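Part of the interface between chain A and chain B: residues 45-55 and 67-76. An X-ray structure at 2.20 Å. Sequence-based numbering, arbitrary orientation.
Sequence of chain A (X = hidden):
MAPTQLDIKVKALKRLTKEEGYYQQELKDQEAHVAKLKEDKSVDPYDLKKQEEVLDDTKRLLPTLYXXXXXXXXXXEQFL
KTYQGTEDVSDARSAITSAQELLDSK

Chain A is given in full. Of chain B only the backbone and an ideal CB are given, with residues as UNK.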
# COMPACT_ATOMS: atom_id res chain seq x y z
N PRO A 45 25.09 -7.77 -5.87
CA PRO A 45 23.94 -7.81 -6.79
C PRO A 45 22.61 -8.35 -6.21
O PRO A 45 21.52 -7.84 -6.49
CB PRO A 45 24.45 -8.66 -7.96
CG PRO A 45 25.81 -9.15 -7.55
CD PRO A 45 26.32 -8.15 -6.57
N TYR A 46 22.72 -9.34 -5.34
CA TYR A 46 21.56 -9.92 -4.71
C TYR A 46 20.90 -8.95 -3.71
O TYR A 46 19.68 -8.86 -3.66
CB TYR A 46 21.95 -11.25 -4.05
CG TYR A 46 20.80 -11.93 -3.36
CD1 TYR A 46 19.66 -12.32 -4.08
CD2 TYR A 46 20.80 -12.09 -1.97
CE1 TYR A 46 18.55 -12.83 -3.42
CE2 TYR A 46 19.70 -12.61 -1.31
CZ TYR A 46 18.58 -12.97 -2.03
OH TYR A 46 17.51 -13.47 -1.36
N ASP A 47 21.67 -8.19 -2.96
CA ASP A 47 21.03 -7.26 -2.03
C ASP A 47 20.31 -6.15 -2.78
O ASP A 47 19.25 -5.69 -2.35
CB ASP A 47 22.03 -6.65 -1.06
CG ASP A 47 22.58 -7.67 -0.08
OD1 ASP A 47 23.81 -7.66 0.19
OD2 ASP A 47 21.78 -8.48 0.42
N LEU A 48 20.90 -5.70 -3.87
CA LEU A 48 20.27 -4.65 -4.67
C LEU A 48 18.98 -5.25 -5.26
O LEU A 48 17.91 -4.65 -5.19
CB LEU A 48 21.22 -4.19 -5.79
CG LEU A 48 20.62 -3.39 -6.94
CD1 LEU A 48 20.10 -2.05 -6.47
CD2 LEU A 48 21.68 -3.21 -8.01
N LYS A 49 19.08 -6.45 -5.80
CA LYS A 49 17.95 -7.13 -6.43
C LYS A 49 16.76 -7.32 -5.46
O LYS A 49 15.61 -7.11 -5.84
CB LYS A 49 18.43 -8.45 -7.03
CG LYS A 49 17.48 -9.11 -7.94
CD LYS A 49 17.18 -8.28 -9.15
CE LYS A 49 16.06 -7.28 -8.91
NZ LYS A 49 15.80 -6.43 -10.11
N LYS A 50 17.04 -7.66 -4.20
CA LYS A 50 15.98 -7.82 -3.20
C LYS A 50 15.14 -6.55 -3.15
O LYS A 50 13.92 -6.59 -3.20
CB LYS A 50 16.58 -8.11 -1.82
CG LYS A 50 17.09 -9.52 -1.66
CD LYS A 50 17.98 -9.68 -0.42
CE LYS A 50 17.23 -9.41 0.85
NZ LYS A 50 18.03 -9.71 2.04
N GLN A 51 15.82 -5.42 -3.15
CA GLN A 51 15.19 -4.12 -3.09
C GLN A 51 14.48 -3.71 -4.35
O GLN A 51 13.45 -3.06 -4.29
CB GLN A 51 16.21 -3.06 -2.73
CG GLN A 51 15.76 -2.16 -1.62
CD GLN A 51 15.90 -2.82 -0.26
OE1 GLN A 51 16.49 -2.24 0.66
NE2 GLN A 51 15.36 -4.02 -0.12
N GLU A 52 15.05 -4.04 -5.50
CA GLU A 52 14.43 -3.67 -6.77
C GLU A 52 13.11 -4.40 -6.94
O GLU A 52 12.10 -3.78 -7.27
CB GLU A 52 15.37 -3.96 -7.96
CG GLU A 52 16.60 -3.06 -8.00
CD GLU A 52 17.45 -3.23 -9.25
OE1 GLU A 52 17.63 -2.21 -9.96
OE2 GLU A 52 17.94 -4.35 -9.52
N GLU A 53 13.14 -5.70 -6.69
CA GLU A 53 11.97 -6.56 -6.78
C GLU A 53 10.84 -5.99 -5.93
O GLU A 53 9.69 -5.94 -6.37
CB GLU A 53 12.35 -7.96 -6.29
CG GLU A 53 11.55 -8.47 -5.07
CD GLU A 53 12.33 -9.45 -4.19
OE1 GLU A 53 12.22 -10.68 -4.38
OE2 GLU A 53 13.05 -8.97 -3.29
N VAL A 54 11.15 -5.53 -4.71
CA VAL A 54 10.13 -4.97 -3.83
C VAL A 54 9.57 -3.70 -4.45
O VAL A 54 8.35 -3.50 -4.48
CB VAL A 54 10.67 -4.68 -2.40
CG1 VAL A 54 9.67 -3.82 -1.61
CG2 VAL A 54 10.89 -5.98 -1.65
N LEU A 55 10.45 -2.85 -4.98
CA LEU A 55 9.99 -1.63 -5.61
C LEU A 55 8.99 -1.95 -6.72
O LEU A 55 7.90 -1.38 -6.75
CB LEU A 55 11.17 -0.81 -6.17
CG LEU A 55 10.79 0.54 -6.82
CD1 LEU A 55 10.18 1.46 -5.78
CD2 LEU A 55 11.98 1.20 -7.47
N UNK B 67 5.57 -13.48 1.61
CA UNK B 67 6.53 -14.32 0.88
C UNK B 67 7.93 -13.67 0.91
O UNK B 67 8.94 -14.35 1.13
CB UNK B 67 6.07 -14.53 -0.56
N UNK B 68 7.98 -12.35 0.76
CA UNK B 68 9.23 -11.63 0.79
C UNK B 68 9.78 -11.47 2.18
O UNK B 68 11.00 -11.46 2.35
CB UNK B 68 9.06 -10.25 0.15
N UNK B 69 8.90 -11.31 3.17
CA UNK B 69 9.34 -11.20 4.57
C UNK B 69 10.07 -12.52 4.94
O UNK B 69 11.15 -12.52 5.55
CB UNK B 69 8.16 -10.94 5.50
N UNK B 70 9.52 -13.64 4.48
CA UNK B 70 10.14 -14.93 4.74
C UNK B 70 11.52 -15.04 4.07
O UNK B 70 12.49 -15.44 4.73
CB UNK B 70 9.23 -16.06 4.25
N UNK B 71 11.60 -14.71 2.78
CA UNK B 71 12.88 -14.76 2.03
C UNK B 71 13.90 -13.89 2.72
O UNK B 71 15.03 -14.32 2.96
CB UNK B 71 12.70 -14.31 0.58
N UNK B 72 13.51 -12.66 3.00
CA UNK B 72 14.39 -11.69 3.63
C UNK B 72 14.88 -12.19 4.98
O UNK B 72 16.07 -12.05 5.32
CB UNK B 72 13.67 -10.35 3.79
N UNK B 73 13.98 -12.85 5.72
CA UNK B 73 14.33 -13.37 7.04
C UNK B 73 15.30 -14.52 6.91
O UNK B 73 16.27 -14.59 7.65
CB UNK B 73 13.08 -13.82 7.80
N UNK B 74 15.04 -15.42 5.97
CA UNK B 74 15.89 -16.59 5.77
C UNK B 74 17.25 -16.19 5.27
O UNK B 74 18.28 -16.81 5.62
CB UNK B 74 15.24 -17.57 4.79
N UNK B 75 17.26 -15.13 4.47
CA UNK B 75 18.50 -14.63 3.94
C UNK B 75 19.34 -14.15 5.12
O UNK B 75 20.50 -14.53 5.26
CB UNK B 75 18.26 -13.52 2.92
N UNK B 76 18.75 -13.34 5.98
CA UNK B 76 19.45 -12.82 7.14
C UNK B 76 19.89 -13.93 8.09
O UNK B 76 21.02 -13.92 8.55
CB UNK B 76 18.56 -11.82 7.88

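The chain B stretch is helical throughout and runs nearly antiparallel to the helix of chain A, at 170° between directions. The axes come no closer than 12.0 Å, so the gap is bridged by side chains, and a short one on chain B can suffice where its partner on chain A is long.

Position 67 has nothing of chain A within 5.5 Å of its ideal CB, so many helix-compatible residues would suit it. It is B:Glu67, which makes no contact across the stretches.

Position 68 points its CA-to-CB bond toward chain A. The ideal CB lies 5.0 Å from A:Val54 CG2 and 5.4 Å from A:Glu53 OE2, so an aliphatic residue could cover the valine, while a long basic one could do so and also reach the acidic neighbourhood beyond. The residue is B:Lys68. Its chain extends past A:Val54, bringing CD to 3.8 Å from A:Val54 CG2, and its NZ ends 3.3 Å from A:Glu53 CG. CD makes the apolar contact, and the ammonium NZ also lies beside A:Val54, 3.7 Å from its CA, and 3.3 Å from A:Glu53 O; the A:Glu53 carboxylate oxygens are more than 4.5 Å from NZ, so no salt bridge forms.

Positions 69 and 70 are out of reach, and chain A imposes no choice on them. They hold B:Ile69 and B:Arg70; the latter makes a weak hydrogen bond, part of a salt bridge, from NE to OE1 of the residue at 74 (3.3 Å).

Position 71 points toward chain A, with its ideal CB 5.3 Å from A:Tyr46 OH. A:Glu53 is also nearby, so a basic or neutral polar residue would seem natural. The deposited residue is B:Glu71, whose OE2 lies 3.5 Å from A:Glu53 OE1, an approach of like charges. Water helps to accommodate it: one molecule donates to B:Glu71 OE2 (2.6 Å from its O) and hydrogen-bonds to A:Tyr46 OH (2.9 Å), while another donates to B:Glu71 OE1 and, weakly, to A:Glu53 OE1.

Position 72 points sideways, yet its ideal CB is only 4.7 Å from A:Lys50 CE, and A:Lys50, A:Gln51, A:Glu53 and A:Val54 frame a hollow. Leucine, methionine or an aromatic residue could enter it; a flat ring also offers a face to the lysine. B:Phe72 is the knob in this hole. A:Lys50 CE sits 3.8 Å from the ring centroid, almost on the normal, in a CH-pi contact, and NZ adds a cation-pi interaction at 4.7 Å from the centroid. A:Val54 CG2 packs 3.7 Å from B:Phe72 CZ, and A:Glu53 OE2 meets the ring edge.

Positions 73 and 74 offer chain A nothing: the first points away and the second is out of reach. They are B:Lys73 and B:Glu74, the partner of B:Arg70.

Position 75 points toward chain A, its ideal CB 3.9 Å from A:Lys50 NZ and 4.3 Å from A:Tyr46 OH. A short acceptor, such as aspartate or asparagine, fits, and the ammonium favours the acid. B:Asp75 accepts a hydrogen bond at OD1 from A:Lys50 NZ (2.6 Å) within a salt bridge, while its OD2 lies at the A:Tyr46 ring edge.

Position 76 points sideways without contact; it is B:Leu76.

Chain B 67-76: EKIREFKEDL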
# COMPACT_ATOMS: atom_id res chain seq x y z
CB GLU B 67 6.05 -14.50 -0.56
CG GLU B 67 4.78 -15.36 -0.66
CD GLU B 67 4.05 -15.26 -2.01
OE1 GLU B 67 2.81 -15.06 -2.00
OE2 GLU B 67 4.69 -15.41 -3.08
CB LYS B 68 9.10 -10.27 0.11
CG LYS B 68 9.06 -10.42 -1.39
CD LYS B 68 8.78 -9.13 -2.06
CE LYS B 68 8.33 -9.40 -3.48
NZ LYS B 68 8.36 -8.16 -4.25
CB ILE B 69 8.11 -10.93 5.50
CG1 ILE B 69 7.51 -9.56 5.18
CG2 ILE B 69 8.51 -11.04 6.99
CD1 ILE B 69 6.41 -9.13 6.08
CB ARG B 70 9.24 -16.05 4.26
CG ARG B 70 9.77 -17.43 4.63
CD ARG B 70 9.16 -18.51 3.76
NE ARG B 70 9.17 -19.78 4.46
CZ ARG B 70 8.24 -20.13 5.35
NH1 ARG B 70 7.23 -19.31 5.65
NH2 ARG B 70 8.35 -21.29 5.98
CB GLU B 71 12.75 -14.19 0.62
CG GLU B 71 11.86 -14.95 -0.34
CD GLU B 71 11.50 -14.11 -1.57
OE1 GLU B 71 10.46 -14.42 -2.22
OE2 GLU B 71 12.23 -13.12 -1.85
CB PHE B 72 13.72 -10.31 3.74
CG PHE B 72 13.64 -9.54 2.42
CD1 PHE B 72 13.44 -10.20 1.21
CD2 PHE B 72 13.73 -8.15 2.40
CE1 PHE B 72 13.35 -9.49 0.00
CE2 PHE B 72 13.64 -7.43 1.19
CZ PHE B 72 13.44 -8.11 -0.00
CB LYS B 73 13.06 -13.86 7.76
CG LYS B 73 13.30 -14.39 9.17
CD LYS B 73 12.04 -15.10 9.68
CE LYS B 73 12.22 -16.59 9.64
NZ LYS B 73 12.12 -17.07 8.28
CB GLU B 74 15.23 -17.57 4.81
CG GLU B 74 13.88 -18.08 5.33
CD GLU B 74 13.26 -19.12 4.44
OE1 GLU B 74 12.41 -19.88 4.96
OE2 GLU B 74 13.61 -19.17 3.24
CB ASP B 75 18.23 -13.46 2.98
CG ASP B 75 19.51 -12.94 2.35
OD1 ASP B 75 19.67 -11.69 2.27
OD2 ASP B 75 20.37 -13.78 1.95
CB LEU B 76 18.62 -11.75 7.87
CG LEU B 76 19.28 -10.98 9.03
CD1 LEU B 76 20.61 -10.41 8.62
CD2 LEU B 76 18.37 -9.85 9.53
O HOH W 1 14.68 -14.01 -1.97
O HOH W 2 17.22 -9.38 4.57
O HOH W 3 9.43 -12.52 -4.20
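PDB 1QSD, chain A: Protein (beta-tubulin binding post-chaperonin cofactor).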